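Local structure of putative NAD(P)H-flavin oxidoreductase (Neisseria meningitidis serogroup A / serotype 4A, 6WT2) at residues Lys30-Ala33 against Glu34-Gln37; Leu135-Ser138 against Arg139-Phe142; Tyr175-Met178 against Glu179-Leu182. The protein binds FMN and probably uses NADH or NADPH to reduce nitro compounds such as chloramphenicol. All coordinates share one frame; numbering follows the deposited sequence.

Contact 1. Residues Lys30-Ala33 against Glu34-Gln37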
ATOM      1  N   LYS A  30     -10.249  15.439  19.662  1.00 27.64           N
ATOM      2  CA  LYS A  30     -10.193  13.984  19.613  1.00 26.86           C
ATOM      3  C   LYS A  30     -11.150  13.446  18.554  1.00 26.94           C
ATOM      4  O   LYS A  30     -12.286  13.914  18.431  1.00 27.51           O
ATOM      5  CB  LYS A  30     -10.542  13.380  20.981  1.00 28.27           C
ATOM      6  CG  LYS A  30      -9.652  13.873  22.128  1.00 34.58           C
ATOM      7  CD  LYS A  30      -8.196  13.547  21.845  1.00 38.68           C
ATOM      8  CE  LYS A  30      -7.245  14.296  22.754  1.00 33.34           C
ATOM      9  NZ  LYS A  30      -5.836  13.946  22.407  1.00 30.54           N
ATOM     10  N   ILE A  31     -10.688  12.453  17.797  1.00 25.07           N
ATOM     11  CA  ILE A  31     -11.572  11.714  16.905  1.00 26.52           C
ATOM     12  C   ILE A  31     -12.534  10.895  17.750  1.00 26.51           C
ATOM     13  O   ILE A  31     -12.115  10.222  18.702  1.00 27.08           O
ATOM     14  CB  ILE A  31     -10.751  10.811  15.969  1.00 25.51           C
ATOM     15  CG1 ILE A  31      -9.780  11.643  15.107  1.00 22.22           C
ATOM     16  CG2 ILE A  31     -11.660   9.979  15.101  1.00 23.52           C
ATOM     17  CD1 ILE A  31      -8.632  10.820  14.545  1.00 21.23           C
ATOM     18  N   SER A  32     -13.827  10.958  17.429  1.00 27.58           N
ATOM     19  CA  SER A  32     -14.804  10.178  18.184  1.00 30.59           C
ATOM     20  C   SER A  32     -14.544   8.682  18.025  1.00 30.51           C
ATOM     21  O   SER A  32     -13.949   8.225  17.036  1.00 27.88           O
ATOM     22  CB  SER A  32     -16.231  10.483  17.722  1.00 32.40           C
ATOM     23  OG  SER A  32     -16.456   9.945  16.425  1.00 30.05           O
ATOM     24  N   ALA A  33     -15.029   7.914  19.010  1.00 22.12           N
ATOM     25  CA  ALA A  33     -14.917   6.461  18.952  1.00 24.85           C
ATOM     26  C   ALA A  33     -15.520   5.927  17.662  1.00 24.95           C
ATOM     27  O   ALA A  33     -14.921   5.087  16.986  1.00 24.19           O
ATOM     28  CB  ALA A  33     -15.597   5.826  20.167  1.00 28.45           C
ATOM     29  N   GLU A  34     -16.709   6.425  17.301  1.00 27.75           N
ATOM     30  CA  GLU A  34     -17.389   5.976  16.091  1.00 26.00           C
ATOM     31  C   GLU A  34     -16.599   6.330  14.838  1.00 25.26           C
ATOM     32  O   GLU A  34     -16.485   5.510  13.919  1.00 23.71           O
ATOM     33  CB  GLU A  34     -18.794   6.583  16.019  1.00 33.12           C
ATOM     34  CG  GLU A  34     -19.754   6.095  17.121  1.00 47.18           C
ATOM     35  CD  GLU A  34     -19.450   6.663  18.517  1.00 52.91           C
ATOM     36  OE1 GLU A  34     -18.653   7.630  18.640  1.00 39.14           O
ATOM     37  OE2 GLU A  34     -20.018   6.130  19.501  1.00 59.44           O
ATOM     38  N   ASP A  35     -16.061   7.551  14.766  1.00 21.71           N
ATOM     39  CA  ASP A  35     -15.289   7.923  13.585  1.00 21.51           C
ATOM     40  C   ASP A  35     -14.031   7.072  13.461  1.00 23.85           C
ATOM     41  O   ASP A  35     -13.659   6.655  12.355  1.00 24.47           O
ATOM     42  CB  ASP A  35     -14.922   9.408  13.620  1.00 28.90           C
ATOM     43  CG  ASP A  35     -16.074  10.302  13.205  1.00 37.91           C
ATOM     44  OD1 ASP A  35     -17.135   9.771  12.799  1.00 40.39           O
ATOM     45  OD2 ASP A  35     -15.922  11.537  13.299  1.00 36.85           O
ATOM     46  N   PHE A  36     -13.371   6.790  14.584  1.00 24.24           N
ATOM     47  CA  PHE A  36     -12.160   5.990  14.497  1.00 27.15           C
ATOM     48  C   PHE A  36     -12.463   4.541  14.152  1.00 24.43           C
ATOM     49  O   PHE A  36     -11.656   3.897  13.472  1.00 25.43           O
ATOM     50  CB  PHE A  36     -11.340   6.036  15.788  1.00 27.66           C
ATOM     51  CG  PHE A  36      -9.946   5.541  15.574  1.00 25.67           C
ATOM     52  CD1 PHE A  36      -9.054   6.287  14.822  1.00 28.59           C
ATOM     53  CD2 PHE A  36      -9.561   4.292  16.016  1.00 26.98           C
ATOM     54  CE1 PHE A  36      -7.779   5.818  14.559  1.00 29.74           C
ATOM     55  CE2 PHE A  36      -8.281   3.818  15.755  1.00 23.02           C
ATOM     56  CZ  PHE A  36      -7.397   4.580  15.031  1.00 22.78           C
ATOM     57  N   GLN A  37     -13.602   4.009  14.608  1.00 24.40           N
ATOM     58  CA  GLN A  37     -13.992   2.665  14.195  1.00 26.42           C
ATOM     59  C   GLN A  37     -14.147   2.591  12.684  1.00 23.73           C
ATOM     60  O   GLN A  37     -13.839   1.565  12.066  1.00 22.23           O
ATOM     61  CB  GLN A  37     -15.299   2.244  14.865  1.00 26.90           C
ATOM     62  CG  GLN A  37     -15.228   2.090  16.372  1.00 40.40           C
ATOM     63  CD  GLN A  37     -14.575   0.786  16.810  1.00 52.08           C
ATOM     64  OE1 GLN A  37     -14.850  -0.279  16.250  1.00 56.73           O
ATOM     65  NE2 GLN A  37     -13.706   0.866  17.821  1.00 42.49           N
TER
HETATM   66  O   HOH W   1     -14.476  12.617  15.396  1.00 28.76           O
HETATM   67  O   HOH W   2     -12.890   3.655  18.124  1.00 23.88           O

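Contact 2. Residues Leu135-Ser138 against Arg139-Phe142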
ATOM      1  N   LEU A 135      10.492 -17.720  -0.487  1.00 36.00           N
ATOM      2  CA  LEU A 135      10.668 -18.831   0.447  1.00 36.70           C
ATOM      3  C   LEU A 135      12.123 -19.142   0.778  1.00 47.90           C
ATOM      4  O   LEU A 135      12.379 -20.047   1.579  1.00 54.76           O
ATOM      5  CB  LEU A 135      10.015 -20.100  -0.100  1.00 35.03           C
ATOM      6  CG  LEU A 135       8.495 -20.122  -0.112  1.00 36.46           C
ATOM      7  CD1 LEU A 135       8.020 -21.554  -0.025  1.00 37.49           C
ATOM      8  CD2 LEU A 135       7.940 -19.292   1.034  1.00 43.53           C
ATOM      9  N   ASP A 136      13.082 -18.445   0.186  1.00 61.40           N
ATOM     10  CA  ASP A 136      14.471 -18.676   0.552  1.00 77.59           C
ATOM     11  C   ASP A 136      14.955 -17.747   1.656  1.00 76.21           C
ATOM     12  O   ASP A 136      15.999 -18.015   2.260  1.00 79.37           O
ATOM     13  CB  ASP A 136      15.378 -18.527  -0.675  1.00 86.07           C
ATOM     14  CG  ASP A 136      15.367 -19.760  -1.561  1.00 91.46           C
ATOM     15  OD1 ASP A 136      14.593 -20.701  -1.269  1.00 93.29           O
ATOM     16  OD2 ASP A 136      16.140 -19.790  -2.544  1.00 91.97           O
ATOM     17  N   ASP A 137      14.216 -16.677   1.941  1.00 65.94           N
ATOM     18  CA  ASP A 137      14.653 -15.652   2.880  1.00 59.87           C
ATOM     19  C   ASP A 137      13.477 -15.258   3.761  1.00 52.81           C
ATOM     20  O   ASP A 137      12.428 -14.853   3.253  1.00 42.59           O
ATOM     21  CB  ASP A 137      15.204 -14.434   2.132  1.00 61.25           C
ATOM     22  CG  ASP A 137      15.619 -13.311   3.065  1.00 67.98           C
ATOM     23  OD1 ASP A 137      15.906 -13.577   4.252  1.00 72.93           O
ATOM     24  OD2 ASP A 137      15.652 -12.151   2.604  1.00 73.15           O
ATOM     25  N   SER A 138      13.655 -15.373   5.079  1.00 37.72           N
ATOM     26  CA  SER A 138      12.605 -14.961   6.005  1.00 35.87           C
ATOM     27  C   SER A 138      12.317 -13.468   5.902  1.00 30.59           C
ATOM     28  O   SER A 138      11.186 -13.038   6.154  1.00 29.04           O
ATOM     29  CB  SER A 138      12.994 -15.326   7.437  1.00 44.04           C
ATOM     30  OG  SER A 138      14.126 -14.578   7.846  1.00 49.11           O
ATOM     31  N   ARG A 139      13.318 -12.657   5.533  0.61 27.30           N
ATOM     32  CA  ARG A 139      13.075 -11.224   5.397  0.61 29.35           C
ATOM     33  C   ARG A 139      12.216 -10.919   4.174  0.61 29.41           C
ATOM     34  O   ARG A 139      11.359 -10.028   4.220  0.61 28.05           O
ATOM     35  CB  ARG A 139      14.396 -10.452   5.327  0.61 30.05           C
ATOM     36  CG  ARG A 139      14.261  -8.992   5.764  0.61 35.88           C
ATOM     37  CD  ARG A 139      14.864  -8.001   4.758  0.61 40.99           C
ATOM     38  NE  ARG A 139      15.845  -7.103   5.372  0.61 40.00           N
ATOM     39  CZ  ARG A 139      15.578  -5.878   5.817  0.61 37.50           C
ATOM     40  NH1 ARG A 139      14.352  -5.382   5.725  0.61 43.17           N
ATOM     41  NH2 ARG A 139      16.541  -5.148   6.359  0.61 39.48           N
ATOM     42  N   ALA A 140      12.430 -11.643   3.070  1.00 32.88           N
ATOM     43  CA  ALA A 140      11.590 -11.449   1.889  1.00 29.93           C
ATOM     44  C   ALA A 140      10.152 -11.862   2.171  1.00 27.46           C
ATOM     45  O   ALA A 140       9.206 -11.196   1.733  1.00 24.60           O
ATOM     46  CB  ALA A 140      12.149 -12.234   0.704  1.00 26.84           C
ATOM     47  N   LEU A 141       9.973 -12.951   2.918  1.00 26.28           N
ATOM     48  CA  LEU A 141       8.641 -13.360   3.341  1.00 28.72           C
ATOM     49  C   LEU A 141       7.984 -12.296   4.215  1.00 19.83           C
ATOM     50  O   LEU A 141       6.803 -11.980   4.033  1.00 20.16           O
ATOM     51  CB  LEU A 141       8.745 -14.698   4.070  1.00 26.82           C
ATOM     52  CG  LEU A 141       7.565 -15.634   4.294  1.00 24.35           C
ATOM     53  CD1 LEU A 141       6.617 -15.768   3.116  1.00 25.76           C
ATOM     54  CD2 LEU A 141       8.151 -16.995   4.626  1.00 33.97           C
ATOM     55  N   PHE A 142       8.729 -11.733   5.175  1.00 19.99           N
ATOM     56  CA  PHE A 142       8.173 -10.669   6.009  1.00 22.10           C
ATOM     57  C   PHE A 142       7.853  -9.432   5.173  1.00 23.42           C
ATOM     58  O   PHE A 142       6.804  -8.798   5.355  1.00 21.01           O
ATOM     59  CB  PHE A 142       9.151 -10.334   7.143  1.00 20.90           C
ATOM     60  CG  PHE A 142       8.747  -9.135   7.976  1.00 20.72           C
ATOM     61  CD1 PHE A 142       7.615  -9.173   8.780  1.00 20.90           C
ATOM     62  CD2 PHE A 142       9.517  -7.980   7.968  1.00 21.52           C
ATOM     63  CE1 PHE A 142       7.250  -8.078   9.550  1.00 22.91           C
ATOM     64  CE2 PHE A 142       9.160  -6.879   8.740  1.00 22.61           C
ATOM     65  CZ  PHE A 142       8.027  -6.923   9.522  1.00 21.67           C
TER

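Contact 3. Residues Tyr175-Met178 against Glu179-Leu182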
ATOM      1  N   TYR A 175      13.305   1.053  13.866  1.00 22.52           N
ATOM      2  CA  TYR A 175      12.387  -0.082  13.815  1.00 22.17           C
ATOM      3  C   TYR A 175      12.702  -1.113  14.894  1.00 22.64           C
ATOM      4  O   TYR A 175      11.785  -1.702  15.480  1.00 24.67           O
ATOM      5  CB  TYR A 175      12.433  -0.717  12.431  1.00 26.68           C
ATOM      6  CG  TYR A 175      11.419  -0.133  11.484  1.00 25.08           C
ATOM      7  CD1 TYR A 175      10.358  -0.901  11.019  1.00 21.05           C
ATOM      8  CD2 TYR A 175      11.512   1.198  11.064  1.00 27.57           C
ATOM      9  CE1 TYR A 175       9.418  -0.370  10.140  1.00 25.05           C
ATOM     10  CE2 TYR A 175      10.572   1.739  10.185  1.00 24.23           C
ATOM     11  CZ  TYR A 175       9.537   0.949   9.720  1.00 20.44           C
ATOM     12  OH  TYR A 175       8.597   1.480   8.864  1.00 21.60           O
ATOM     13  N   ALA A 176      13.987  -1.349  15.165  1.00 23.56           N
ATOM     14  CA  ALA A 176      14.356  -2.298  16.215  1.00 27.15           C
ATOM     15  C   ALA A 176      13.926  -1.803  17.594  1.00 25.45           C
ATOM     16  O   ALA A 176      13.456  -2.590  18.426  1.00 24.46           O
ATOM     17  CB  ALA A 176      15.864  -2.550  16.177  1.00 25.09           C
ATOM     18  N   ASP A 177      14.091  -0.504  17.859  1.00 23.92           N
ATOM     19  CA  ASP A 177      13.639   0.057  19.129  1.00 26.95           C
ATOM     20  C   ASP A 177      12.125  -0.049  19.271  1.00 24.83           C
ATOM     21  O   ASP A 177      11.618  -0.299  20.366  1.00 32.32           O
ATOM     22  CB  ASP A 177      14.067   1.524  19.251  1.00 25.63           C
ATOM     23  CG  ASP A 177      15.553   1.693  19.454  1.00 37.44           C
ATOM     24  OD1 ASP A 177      16.196   0.769  19.989  1.00 40.29           O
ATOM     25  OD2 ASP A 177      16.083   2.769  19.088  1.00 42.88           O
HETATM   26  N   MSE A 178      11.389   0.166  18.182  1.00 22.60           N
HETATM   27  CA  MSE A 178       9.934   0.153  18.224  1.00 22.01           C
HETATM   28  C   MSE A 178       9.451  -1.234  18.624  1.00 25.58           C
HETATM   29  O   MSE A 178       8.559  -1.370  19.468  1.00 23.98           O
HETATM   30  CB  MSE A 178       9.343   0.571  16.866  1.00 23.26           C
HETATM   31  CG  MSE A 178       7.811   0.689  16.858  1.00 22.19           C
HETATM   32 SE   MSE A 178       7.154   2.182  17.979  0.54 25.64          SE
HETATM   33  CE  MSE A 178       7.435   3.627  16.691  1.00 25.68           C
ATOM     34  N   GLU A 179      10.041  -2.270  18.017  0.52 26.09           N
ATOM     35  CA  GLU A 179       9.678  -3.634  18.391  0.52 27.38           C
ATOM     36  C   GLU A 179      10.040  -3.915  19.840  0.52 29.83           C
ATOM     37  O   GLU A 179       9.256  -4.526  20.575  0.52 33.35           O
ATOM     38  CB  GLU A 179      10.356  -4.653  17.469  0.52 30.90           C
ATOM     39  CG  GLU A 179      10.310  -6.094  18.015  0.52 33.90           C
ATOM     40  CD  GLU A 179      10.765  -7.148  17.010  0.52 35.97           C
ATOM     41  OE1 GLU A 179      10.173  -7.232  15.912  0.52 34.48           O
ATOM     42  OE2 GLU A 179      11.716  -7.897  17.322  0.52 35.04           O
ATOM     43  N   ARG A 180      11.223  -3.475  20.272  1.00 26.51           N
ATOM     44  CA  ARG A 180      11.646  -3.725  21.649  1.00 28.97           C
ATOM     45  C   ARG A 180      10.661  -3.126  22.653  1.00 36.28           C
ATOM     46  O   ARG A 180      10.256  -3.790  23.611  1.00 43.20           O
ATOM     47  CB  ARG A 180      13.050  -3.164  21.876  1.00 30.80           C
ATOM     48  CG  ARG A 180      13.447  -3.030  23.352  1.00 42.81           C
ATOM     49  CD  ARG A 180      14.766  -2.285  23.508  1.00 55.79           C
ATOM     50  NE  ARG A 180      14.591  -0.830  23.541  1.00 66.43           N
ATOM     51  CZ  ARG A 180      15.536   0.054  23.227  1.00 64.29           C
ATOM     52  NH1 ARG A 180      16.736  -0.361  22.838  1.00 68.15           N
ATOM     53  NH2 ARG A 180      15.280   1.355  23.292  1.00 59.43           N
ATOM     54  N   VAL A 181      10.250  -1.876  22.435  1.00 29.26           N
ATOM     55  CA  VAL A 181       9.360  -1.201  23.376  1.00 28.06           C
ATOM     56  C   VAL A 181       7.944  -1.773  23.301  1.00 27.52           C
ATOM     57  O   VAL A 181       7.334  -2.104  24.328  1.00 27.54           O
ATOM     58  CB  VAL A 181       9.368   0.320  23.121  1.00 24.75           C
ATOM     59  CG1 VAL A 181       8.234   0.987  23.899  1.00 26.07           C
ATOM     60  CG2 VAL A 181      10.713   0.928  23.513  1.00 26.13           C
ATOM     61  N   LEU A 182       7.385  -1.876  22.094  1.00 24.60           N
ATOM     62  CA  LEU A 182       6.002  -2.332  21.981  1.00 22.05           C
ATOM     63  C   LEU A 182       5.852  -3.790  22.391  1.00 26.79           C
ATOM     64  O   LEU A 182       4.875  -4.155  23.060  1.00 26.35           O
ATOM     65  CB  LEU A 182       5.495  -2.145  20.553  1.00 23.03           C
ATOM     66  CG  LEU A 182       5.382  -0.714  20.041  1.00 22.72           C
ATOM     67  CD1 LEU A 182       4.722  -0.726  18.662  1.00 23.76           C
ATOM     68  CD2 LEU A 182       4.592   0.160  21.003  1.00 25.76           C
TER

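Contact 1. Residues Lys30-Ala33 against Glu34-Gln37
Ser32 and Asp35 face each other at the start of helix 33-44, in a serine N-cap with Asp35 linked back to Ser32 N through a water, and with a hydrophobic staple between Ile31 and Phe36 beside it. The serine suits the cap because its short side chain turns back over the first turn: OG stands between the backbone N and the carbonyl carbon (chi1 71°) and accepts from Asp35 N at 2.9 Å, with an N-H...O angle of 159°. The return link is indirect. Water 1 accepts a hydrogen bond from Ser32 N (2.7 Å) and donates one to Asp35 OD2 (2.8 Å), so the carboxylate reaches the cap residue through one solvent molecule. The other oxygen, OD1, forms a salt bridge with Arg9 of the second subunit, and together these partners fix the carboxylate's rotation. Its negative charge near the positive end of the helix dipole should also be favourable.

Ile31, just before the cap, and Phe36, in the first full turn, make the staple. The CG2 branch of the isoleucine turns to the helix, while the side chain also touches Ile165, Tyr204 and His85; CG2 crosses over Asp35 CB at 3.6 Å and lies 4.0 Å from Phe36 CB. With CG anti to the backbone N, the phenylalanine ring leads away from the loop, stacks on His85 and packs against Trp223 of the second subunit. The staple therefore joins the loop to the root of a side chain whose ring belongs to the buried core and the dimer interface.

Ser32 O begins the regular helical bonding by accepting from Phe36 N. One residue on, Ala33 O accepts from Gln37 N, and water 2 links the same carbonyl to the bent glutamine side chain, donating to Ala33 O and accepting from Gln37 NE2 at 2.9 Å.

Contact 2. Residues Leu135-Ser138 against Arg139-Phe142
Asp137 caps the start of the long helix 138-162, where the chain turns in from the loop after helix 114-131, and its carboxylate meets the backbone N-H groups of Arg139 and Ala140. Aspartate fits an N-cap: its side chain is short enough to bend back, and its carboxylate offers two acceptor oxygens. With CG anti to the backbone N (chi1 178°), OD1 accepts from Arg139 N at 3.0 Å, the donor arriving from well above the carboxylate plane. OD2 takes a weaker, more bent bond from Ala140 N at 3.3 Å. Each oxygen thus takes one N-H at the start of the helix, Arg139 N more firmly than Ala140 N. Helical bonding then starts with Leu141 N to Asp137 O at 3.1 Å and Phe142 N to Ser138 O at 2.9 Å. In the same stretch, Leu135 CD2 comes within 4.3 Å of Leu141 CD2, a loose apolar touch between loop and helix. Both leucines also lean on Gln128 of helix 114-131, Leu135 reaching Ala129 as well, while Arg139 and Ala140 pack against Ala140 and Arg139 of the second subunit's helix 138-162.

Contact 3. Residues Tyr175-Met178 against Glu179-Leu182
Asp177 and Arg180, three residues apart on helix 175-185, form a salt bridge in which OD1 lies 3.1 Å from NH1. The oxygen sits over one face of the guanidinium, well out of its plane, so no N-H points at it and the attraction is between charges alone. The two side chains run alongside each other in the same direction, their flat groups 36° apart. The arginine chain bends at its third torsion (chi3 86°), which brings one face of the guanidinium to the carboxylate oxygen. Charged residues suit this side of the helix, where Arg180 is exposed and the long side chain can lie along the surface.

Backbone i to i+4 bonds run through the segment, and the helix widens to a pi-type turn at 180-182. Val181 N donates to Asp177 O and Leu182 N to Met178 O, each at 2.9 Å, while Tyr175 O and Ala176 O accept from Glu179 N and Arg180 N. At the first turn, Asp177 N is also bonded to OD1 of Asn174. The far end of the Tyr175 side chain leads away from the rest of the segment: its OH is hydrogen-bonded to Ser197 O of strand 194-203, its ring stacks with that of Phe173, and it packs on Ile132 of the second subunit.

The inner side of the helix is apolar. Val181 and Leu182 press on helix 63-69, touching Ala68 and Ile65 respectively, and Met178, built as selenomethionine, touches both Ile69 of that helix and Val196 of strand 194-203; a flexible, unbranched chain can adapt to both. Its CG is anti to the backbone N (chi1 -176°), and the bends further out bring the selenium back along the helix toward Leu182. The two side chains cross at an angle, with one methyl, Leu182 CD1, resting 3.8 Å from Met178 CG and 3.9 Å from SE.

In the fold
Contacts 1 and 2 are both helix N-caps, one built on serine and the other on aspartate, and they stand on opposite sides of the chain's centre, 36 Å apart between their centres. All three contacts reach the second subunit, contact 3 through Tyr175. Contact 3, inside a helix, lies nearer to contact 2, their nearest atoms about 7 Å apart, than to contact 1, at about 14 Å. It also approaches the flavin: the side chain of Tyr175 is about 7 Å from a bound FMN and about 4 Å from that of Glu171, an FMN-binding residue. In contact 2, Leu141 remains about 13 Å from FMN, while contact 1 lies away from the cofactor sites.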